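Local coordinates for protein glycosyl hydrolase family 88 (PDB 3WIW) that hydrolyses unsaturated glucuronyl residues from the ends of heparin-derived oligosaccharides, as an alpha6/alpha6-barrel enzyme of glycoside hydrolase family 88, at residues L103-D106 against T107-Y110; K187-K191 against P192-D196; P290-D293 against F294-N298. All blocks are in the same frame, centred on the assembly; numbering follows the deposited sequence. Where two conformers were deposited one is given.

In the fold
The alpha6/alpha6-barrel of this chain carries three local turns, all between or next to its helices. Contact 1 lies in the loop from helix 92-103 to helix 117-132, and contact 2 joins helix 175-188 to helix 192-208; their centres are about 22 Å apart, and their nearest atoms about 10 Å. Contact 3, in the loop before helix 306-322, sits on the opposite side of the chain's centre, about 37 Å and 39 Å from the other two, centre to centre. Ile108 of contact 1 is about 8 Å, between side chains, from Asp116, the predicted nucleophile; Asp293 of contact 3 is about 6 Å, between side chains, from Thr234, a predicted substrate-binding residue. Contact 2 lies away from the predicted sites.

Contact 1. Residues L103-D106 against T107-Y110; sequences LALD and TIQY
Thr107 follows Asp106 as the second residue of a short 3-10 segment that begins at Asp106, where a type I beta turn from Leu103 ends, in the loop joining helix 92-103 to helix 117-132 of the alpha6/alpha6-barrel. Its N-H is taken up by a water at 3.0 Å from Thr107 N, and the same water donates to Ala104 O, so one solvent molecule bridges Ala104 O and Thr107 N. A small, polar threonine suits this exposed place.

Ile108 does two jobs. Its backbone N donates to Leu105 O at 3.0 Å, the i to i+3 bond of a 3-10 turn, and its side chain lies alongside that of Leu105, both pointing the same way, with Ile108 CD1 3.8 Å from Leu105 CB. Leu117 and Leu121 of helix 117-132 also touch Ile108, a setting that suits a branched aliphatic side chain.

Gln109 grips one carbonyl twice. Its backbone N and its side-chain NE2 both donate to Asp106 O, NE2 at 3.1 Å, and they arrive from opposite faces of the carbonyl plane. CG sits between the backbone N and the carbonyl carbon (chi1 75°), which folds the amide back over the turn; the side-chain bond is the more bent of the two, at 142° against 165°. Gln109 OE1 accepts from Asn143 ND2, so both ends of the amide are used and its rotation is fixed. The glutamine thus ties the loop to helix 138-150.

Tyr110 lays its ring over Gln109 CG, which lies 3.5 Å above the ring centre. At the edge of that ring, in its plane, a second water sits 2.6 Å from Tyr110 OH and donates to Asp106 OD1 at 2.7 Å.

Contact 2. Residues K187-K191 against P192-D196; sequences KEFNK and PEWFD
Lys191, at the N-cap position of helix 192-208, offers its carbonyl to the first turn: Trp194 N donates to Lys191 O at 2.9 Å, and Phe195 N makes a weaker bond to the same oxygen at 3.4 Å. Proline suits the first helical place, since position 192 needs no N-H donor there and its ring already holds a helical phi.

The chain has just left helix 175-188 at Phe189, and the side chains across this tight connection meet mainly over aromatic rings. Lys191 lays its aliphatic chain over one face of the Trp194 indole, CG 3.6 Å from the centroid of the six-membered ring and almost on its normal. A bend at chi2 (-71°) turns the chain along the ring, so that CE comes to CZ2. At the indole's edge, near its plane, Phe189 CD2 meets Trp194 CZ3 at 3.9 Å. Tyr149 and Ala145 of helix 138-150 also touch the tryptophan. With an alanine at Trp194, the Lys191 chain would probably lose the face it lies on and the Phe189 ring one of its neighbours.

Further back, Lys187 reaches across to Phe195. The ammonium NZ sits 3.5 Å from the ring centroid, only 6° off the normal, a cation-pi contact, with CE over the same face. Lysine's long chain serves both ways: Lys191 spends its methylenes on an aromatic face, whereas Lys187 sets its ammonium on one. Besides the backbone bonds, then, CH-pi and cation-pi contacts join the two helix ends.

Contact 3. Residues P290-D293 against F294-N298; sequences PLWD and FDVHN
Trp292 and Val296 meet obliquely, with Val296 CG1 3.5 Å from Trp292 NE1, while Asp293 CB lies above one face of the indole, offset toward the rim. At the edge, in the ring plane, a water accepts from NE1. The second aromatic ring, Phe294, touches Pro290 with its far end, CZ to CB, and meets the ring of His281 and Ala245 and Gln248 of helix 245-262. Pro290 and Trp292 lead into a type I beta turn from Asp293 to Val296, in the loop between helices 265-279 and 306-322 of the alpha6/alpha6-barrel; most of the touching side chains are buried. Between side chains, Asp293 is about 6 Å from Thr234 and Trp292 about 7 Å from Arg246, both predicted to bind substrate.

The turn is built around Asp293. Its CG stands anti to the backbone N (chi1 -173°), which brings OD1 round to the following backbone: Asp295 N donates to OD1 at 2.9 Å, on the anti lone pair. This is an Asx turn, and the short aspartate carboxylate just reaches that N-H. The turn's own bond, Val296 N to Asp293 O, is long and weak. OD2 bonds to Ser242 OG and Leu238 N, which tie the buried carboxylate to the segment before helix 245-262.

Asp295 is exposed and puts OD2, which takes a weak hydrogen bond from Ala243 N, 4.1 Å from Asp293 OD1. The neighbouring negative charge would probably raise the cost of ionising either group, although the N-H donors around both work against this.

At the end of the turn, Val296 is wedged between two residues. Its CG2 meets Leu291 CD1 at 3.6 Å, and CG1 faces the indole, a fit that a beta-branched side chain suits. The water on the indole is 3.0 Å from Trp292 NE1 and donates to Asn298 OD1 at 2.9 Å.

Contact 1. Residues L103-D106 against T107-Y110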
loop_
_atom_site.group_PDB
_atom_site.type_symbol
_atom_site.label_atom_id
_atom_site.label_comp_id
_atom_site.label_asym_id
_atom_site.label_seq_id
_atom_site.Cartn_x
_atom_site.Cartn_y
_atom_site.Cartn_z
ATOM N N LEU A 103 18.204 1.341 -7.415
ATOM C CA LEU A 103 18.920 0.661 -8.505
ATOM C C LEU A 103 19.382 -0.733 -8.104
ATOM O O LEU A 103 19.660 -1.568 -8.965
ATOM C CB LEU A 103 20.102 1.486 -9.031
ATOM C CG LEU A 103 19.698 2.779 -9.737
ATOM C CD1 LEU A 103 20.939 3.649 -10.052
ATOM C CD2 LEU A 103 18.907 2.492 -11.033
ATOM N N ALA A 104 19.463 -0.987 -6.794
ATOM C CA ALA A 104 19.800 -2.320 -6.301
ATOM C C ALA A 104 18.690 -3.341 -6.581
ATOM O O ALA A 104 18.898 -4.535 -6.370
ATOM C CB ALA A 104 20.106 -2.289 -4.812
ATOM N N LEU A 105 17.526 -2.880 -7.051
ATOM C CA LEU A 105 16.388 -3.761 -7.302
ATOM C C LEU A 105 16.212 -4.126 -8.786
ATOM O O LEU A 105 15.171 -4.646 -9.200
ATOM C CB LEU A 105 15.110 -3.138 -6.747
ATOM C CG LEU A 105 15.102 -2.961 -5.219
ATOM C CD1 LEU A 105 13.756 -2.438 -4.737
ATOM C CD2 LEU A 105 15.498 -4.268 -4.502
ATOM N N ASP A 106 17.245 -3.877 -9.589
ATOM C CA ASP A 106 17.211 -4.085 -11.031
ATOM C C ASP A 106 16.690 -5.469 -11.416
ATOM O O ASP A 106 15.934 -5.599 -12.381
ATOM C CB ASP A 106 18.623 -3.866 -11.578
ATOM C CG ASP A 106 18.714 -4.103 -13.069
ATOM O OD1 ASP A 106 18.915 -5.268 -13.475
ATOM O OD2 ASP A 106 18.569 -3.131 -13.844
ATOM N N THR A 107 17.079 -6.502 -10.663
ATOM C CA THR A 107 16.725 -7.882 -11.021
ATOM C C THR A 107 15.219 -8.146 -11.022
ATOM O O THR A 107 14.752 -9.101 -11.649
ATOM C CB THR A 107 17.416 -8.941 -10.116
ATOM O OG1 THR A 107 17.142 -8.656 -8.736
ATOM C CG2 THR A 107 18.933 -8.994 -10.359
ATOM N N ILE A 108 14.455 -7.308 -10.323
ATOM C CA ILE A 108 13.016 -7.543 -10.230
ATOM C C ILE A 108 12.322 -7.424 -11.591
ATOM O O ILE A 108 11.252 -7.972 -11.801
ATOM C CB ILE A 108 12.359 -6.643 -9.180
ATOM C CG1 ILE A 108 13.097 -6.805 -7.850
ATOM C CG2 ILE A 108 10.883 -7.008 -8.999
ATOM C CD1 ILE A 108 12.530 -5.919 -6.769
ATOM N N GLN A 109 12.961 -6.747 -12.539
ATOM C CA GLN A 109 12.383 -6.618 -13.879
ATOM C C GLN A 109 12.299 -7.944 -14.626
ATOM O O GLN A 109 11.715 -7.998 -15.711
ATOM C CB GLN A 109 13.185 -5.631 -14.712
ATOM C CG GLN A 109 14.515 -6.191 -15.205
ATOM C CD GLN A 109 15.348 -5.150 -15.895
ATOM O OE1 GLN A 109 14.996 -4.664 -16.973
ATOM N NE2 GLN A 109 16.461 -4.803 -15.283
ATOM N N TYR A 110 12.880 -9.005 -14.069
ATOM C CA TYR A 110 12.852 -10.325 -14.712
ATOM C C TYR A 110 11.920 -11.296 -13.977
ATOM O O TYR A 110 11.789 -12.449 -14.368
ATOM C CB TYR A 110 14.267 -10.907 -14.813
ATOM C CG TYR A 110 15.236 -9.987 -15.475
ATOM C CD1 TYR A 110 15.113 -9.670 -16.825
ATOM C CD2 TYR A 110 16.300 -9.447 -14.760
ATOM C CE1 TYR A 110 16.028 -8.823 -17.441
ATOM C CE2 TYR A 110 17.213 -8.604 -15.363
ATOM C CZ TYR A 110 17.062 -8.292 -16.698
ATOM O OH TYR A 110 17.952 -7.460 -17.308
HETATM O O HOH W 1 19.026 -6.406 -8.428
HETATM O O HOH W 2 19.699 -6.228 -15.888
#

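Contact 2. Residues K187-K191 against P192-D196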
loop_
_atom_site.group_PDB
_atom_site.type_symbol
_atom_site.label_atom_id
_atom_site.label_comp_id
_atom_site.label_asym_id
_atom_site.label_seq_id
_atom_site.Cartn_x
_atom_site.Cartn_y
_atom_site.Cartn_z
ATOM N N LYS A 187 -0.354 3.652 -20.376
ATOM C CA LYS A 187 -0.289 4.982 -20.972
ATOM C C LYS A 187 1.129 5.348 -21.425
ATOM O O LYS A 187 1.310 5.850 -22.538
ATOM C CB LYS A 187 -0.852 6.035 -20.014
ATOM C CG LYS A 187 -2.322 5.861 -19.679
ATOM C CD LYS A 187 -3.233 6.044 -20.886
ATOM C CE LYS A 187 -4.696 6.103 -20.414
ATOM N NZ LYS A 187 -5.593 5.174 -21.168
ATOM N N GLU A 188 2.123 5.098 -20.576
ATOM C CA GLU A 188 3.508 5.488 -20.846
ATOM C C GLU A 188 4.043 4.800 -22.104
ATOM O O GLU A 188 4.758 5.415 -22.895
ATOM C CB GLU A 188 4.394 5.150 -19.629
ATOM C CG GLU A 188 5.905 5.286 -19.864
ATOM C CD GLU A 188 6.345 6.711 -20.183
ATOM O OE1 GLU A 188 7.406 6.874 -20.819
ATOM O OE2 GLU A 188 5.641 7.663 -19.782
ATOM N N PHE A 189 3.710 3.524 -22.272
ATOM C CA PHE A 189 4.264 2.702 -23.350
ATOM C C PHE A 189 3.298 2.443 -24.499
ATOM O O PHE A 189 3.586 1.618 -25.390
ATOM C CB PHE A 189 4.815 1.383 -22.779
ATOM C CG PHE A 189 5.879 1.593 -21.735
ATOM C CD1 PHE A 189 7.130 2.078 -22.099
ATOM C CD2 PHE A 189 5.615 1.363 -20.390
ATOM C CE1 PHE A 189 8.108 2.305 -21.147
ATOM C CE2 PHE A 189 6.598 1.584 -19.423
ATOM C CZ PHE A 189 7.848 2.067 -19.809
ATOM N N ASN A 190 2.162 3.134 -24.487
ATOM C CA ASN A 190 1.192 3.001 -25.575
ATOM C C ASN A 190 0.744 1.546 -25.739
ATOM O O ASN A 190 0.787 0.971 -26.838
ATOM C CB ASN A 190 1.758 3.580 -26.877
ATOM C CG ASN A 190 2.055 5.062 -26.764
ATOM O OD1 ASN A 190 1.238 5.828 -26.257
ATOM N ND2 ASN A 190 3.238 5.467 -27.204
ATOM N N LYS A 191 0.317 0.973 -24.616
ATOM C CA LYS A 191 -0.110 -0.420 -24.546
ATOM C C LYS A 191 -1.512 -0.438 -23.955
ATOM O O LYS A 191 -1.682 -0.719 -22.765
ATOM C CB LYS A 191 0.830 -1.200 -23.624
ATOM C CG LYS A 191 2.200 -1.471 -24.215
ATOM C CD LYS A 191 2.081 -2.500 -25.308
ATOM C CE LYS A 191 3.366 -3.259 -25.504
ATOM N NZ LYS A 191 3.213 -4.098 -26.705
ATOM N N PRO A 192 -2.518 -0.088 -24.767
ATOM C CA PRO A 192 -3.896 -0.037 -24.267
ATOM C C PRO A 192 -4.353 -1.358 -23.641
ATOM O O PRO A 192 -5.120 -1.302 -22.688
ATOM C CB PRO A 192 -4.732 0.332 -25.503
ATOM C CG PRO A 192 -3.823 0.167 -26.664
ATOM C CD PRO A 192 -2.419 0.273 -26.191
ATOM N N GLU A 193 -3.871 -2.511 -24.099
ATOM C CA GLU A 193 -4.309 -3.759 -23.473
ATOM C C GLU A 193 -3.806 -3.892 -22.046
ATOM O O GLU A 193 -4.472 -4.514 -21.213
ATOM C CB GLU A 193 -3.946 -4.997 -24.302
ATOM C CG GLU A 193 -4.775 -5.154 -25.614
ATOM C CD GLU A 193 -4.798 -6.576 -26.161
ATOM O OE1 GLU A 193 -4.054 -6.799 -27.103
ATOM O OE2 GLU A 193 -5.547 -7.461 -25.673
ATOM N N TRP A 194 -2.674 -3.268 -21.729
ATOM C CA TRP A 194 -2.190 -3.269 -20.339
ATOM C C TRP A 194 -3.133 -2.460 -19.464
ATOM O O TRP A 194 -3.515 -2.888 -18.370
ATOM C CB TRP A 194 -0.783 -2.680 -20.227
ATOM C CG TRP A 194 0.326 -3.499 -20.864
ATOM C CD1 TRP A 194 0.208 -4.700 -21.520
ATOM C CD2 TRP A 194 1.717 -3.154 -20.905
ATOM N NE1 TRP A 194 1.451 -5.118 -21.967
ATOM C CE2 TRP A 194 2.394 -4.192 -21.590
ATOM C CE3 TRP A 194 2.461 -2.072 -20.416
ATOM C CZ2 TRP A 194 3.781 -4.174 -21.811
ATOM C CZ3 TRP A 194 3.837 -2.045 -20.645
ATOM C CH2 TRP A 194 4.486 -3.090 -21.326
ATOM N N PHE A 195 -3.479 -1.262 -19.933
ATOM C CA PHE A 195 -4.387 -0.390 -19.198
ATOM C C PHE A 195 -5.750 -1.067 -19.044
ATOM O O PHE A 195 -6.310 -1.099 -17.936
ATOM C CB PHE A 195 -4.503 0.949 -19.940
ATOM C CG PHE A 195 -5.400 1.944 -19.273
ATOM C CD1 PHE A 195 -6.774 1.915 -19.474
ATOM C CD2 PHE A 195 -4.866 2.911 -18.430
ATOM C CE1 PHE A 195 -7.605 2.839 -18.845
ATOM C CE2 PHE A 195 -5.683 3.828 -17.798
ATOM C CZ PHE A 195 -7.052 3.792 -18.004
ATOM N N ASP A 196 -6.266 -1.626 -20.137
ATOM C CA ASP A 196 -7.573 -2.273 -20.130
ATOM C C ASP A 196 -7.586 -3.494 -19.217
ATOM O O ASP A 196 -8.593 -3.764 -18.555
ATOM C CB ASP A 196 -8.003 -2.679 -21.549
ATOM C CG ASP A 196 -8.166 -1.485 -22.489
ATOM O OD1 ASP A 196 -8.293 -0.336 -22.014
ATOM O OD2 ASP A 196 -8.180 -1.712 -23.719
#

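Contact 3. Residues P290-D293 against F294-N298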
loop_
_atom_site.group_PDB
_atom_site.type_symbol
_atom_site.label_atom_id
_atom_site.label_comp_id
_atom_site.label_asym_id
_atom_site.label_seq_id
_atom_site.Cartn_x
_atom_site.Cartn_y
_atom_site.Cartn_z
ATOM N N PRO A 290 -7.301 0.998 12.983
ATOM C CA PRO A 290 -8.143 -0.212 13.045
ATOM C C PRO A 290 -7.567 -1.365 13.856
ATOM O O PRO A 290 -6.353 -1.530 13.963
ATOM C CB PRO A 290 -8.250 -0.647 11.567
ATOM C CG PRO A 290 -8.033 0.632 10.795
ATOM C CD PRO A 290 -6.997 1.389 11.591
ATOM N N LEU A 291 -8.456 -2.166 14.441
ATOM C CA LEU A 291 -8.070 -3.505 14.883
ATOM C C LEU A 291 -7.530 -4.284 13.688
ATOM O O LEU A 291 -7.895 -4.020 12.549
ATOM C CB LEU A 291 -9.297 -4.211 15.423
ATOM C CG LEU A 291 -10.135 -3.421 16.439
ATOM C CD1 LEU A 291 -11.350 -4.275 16.878
ATOM C CD2 LEU A 291 -9.281 -2.929 17.614
ATOM N N TRP A 292 -6.696 -5.287 13.928
ATOM C CA TRP A 292 -6.088 -5.967 12.793
ATOM C C TRP A 292 -7.142 -6.653 11.902
ATOM O O TRP A 292 -6.945 -6.815 10.693
ATOM C CB TRP A 292 -5.025 -6.960 13.280
ATOM C CG TRP A 292 -5.629 -8.136 13.968
ATOM C CD1 TRP A 292 -6.038 -8.204 15.285
ATOM C CD2 TRP A 292 -5.946 -9.401 13.389
ATOM N NE1 TRP A 292 -6.613 -9.443 15.531
ATOM C CE2 TRP A 292 -6.560 -10.193 14.380
ATOM C CE3 TRP A 292 -5.779 -9.937 12.105
ATOM C CZ2 TRP A 292 -6.979 -11.516 14.129
ATOM C CZ3 TRP A 292 -6.198 -11.251 11.855
ATOM C CH2 TRP A 292 -6.799 -12.012 12.862
ATOM N N ASP A 293 -8.270 -7.042 12.490
ATOM C CA ASP A 293 -9.422 -7.544 11.761
ATOM C C ASP A 293 -10.641 -6.931 12.438
ATOM O O ASP A 293 -10.754 -6.942 13.678
ATOM C CB ASP A 293 -9.469 -9.081 11.785
ATOM C CG ASP A 293 -10.560 -9.665 10.885
ATOM O OD1 ASP A 293 -11.768 -9.413 11.130
ATOM O OD2 ASP A 293 -10.224 -10.406 9.923
ATOM N N PHE A 294 -11.560 -6.380 11.641
ATOM C CA PHE A 294 -12.706 -5.664 12.194
ATOM C C PHE A 294 -13.671 -6.566 12.966
ATOM O O PHE A 294 -14.498 -6.062 13.728
ATOM C CB PHE A 294 -13.505 -4.962 11.086
ATOM C CG PHE A 294 -12.876 -3.672 10.578
ATOM C CD1 PHE A 294 -11.851 -3.662 9.642
ATOM C CD2 PHE A 294 -13.353 -2.448 11.028
ATOM C CE1 PHE A 294 -11.308 -2.456 9.187
ATOM C CE2 PHE A 294 -12.809 -1.243 10.579
ATOM C CZ PHE A 294 -11.780 -1.255 9.660
ATOM N N ASP A 295 -13.568 -7.889 12.783
ATOM C CA ASP A 295 -14.564 -8.805 13.336
ATOM C C ASP A 295 -14.144 -9.536 14.599
ATOM O O ASP A 295 -14.873 -10.405 15.084
ATOM C CB ASP A 295 -15.075 -9.760 12.260
ATOM C CG ASP A 295 -15.803 -9.020 11.162
ATOM O OD1 ASP A 295 -16.432 -7.983 11.436
ATOM O OD2 ASP A 295 -15.718 -9.427 10.013
ATOM N N VAL A 296 -12.973 -9.217 15.134
ATOM C CA VAL A 296 -12.552 -9.830 16.382
ATOM C C VAL A 296 -13.523 -9.526 17.519
ATOM O O VAL A 296 -14.182 -8.496 17.548
ATOM C CB VAL A 296 -11.136 -9.409 16.799
ATOM C CG1 VAL A 296 -10.124 -9.864 15.748
ATOM C CG2 VAL A 296 -11.040 -7.900 17.047
ATOM N N HIS A 297 -13.603 -10.432 18.478
ATOM C CA HIS A 297 -14.539 -10.229 19.567
ATOM C C HIS A 297 -13.960 -9.307 20.656
ATOM O O HIS A 297 -14.706 -8.689 21.409
ATOM C CB HIS A 297 -14.903 -11.570 20.183
ATOM C CG HIS A 297 -13.825 -12.106 21.052
ATOM N ND1 HIS A 297 -12.656 -12.623 20.540
ATOM C CD2 HIS A 297 -13.684 -12.111 22.399
ATOM C CE1 HIS A 297 -11.862 -12.972 21.535
ATOM N NE2 HIS A 297 -12.459 -12.669 22.674
ATOM N N ASN A 298 -12.630 -9.218 20.740
ATOM C CA ASN A 298 -11.959 -8.535 21.862
ATOM C C ASN A 298 -11.511 -7.124 21.491
ATOM O O ASN A 298 -10.319 -6.856 21.374
ATOM C CB ASN A 298 -10.751 -9.363 22.380
ATOM C CG ASN A 298 -9.656 -9.596 21.312
ATOM O OD1 ASN A 298 -9.920 -9.662 20.107
ATOM N ND2 ASN A 298 -8.411 -9.736 21.781
HETATM O O HOH W 3 -7.666 -9.820 18.263
#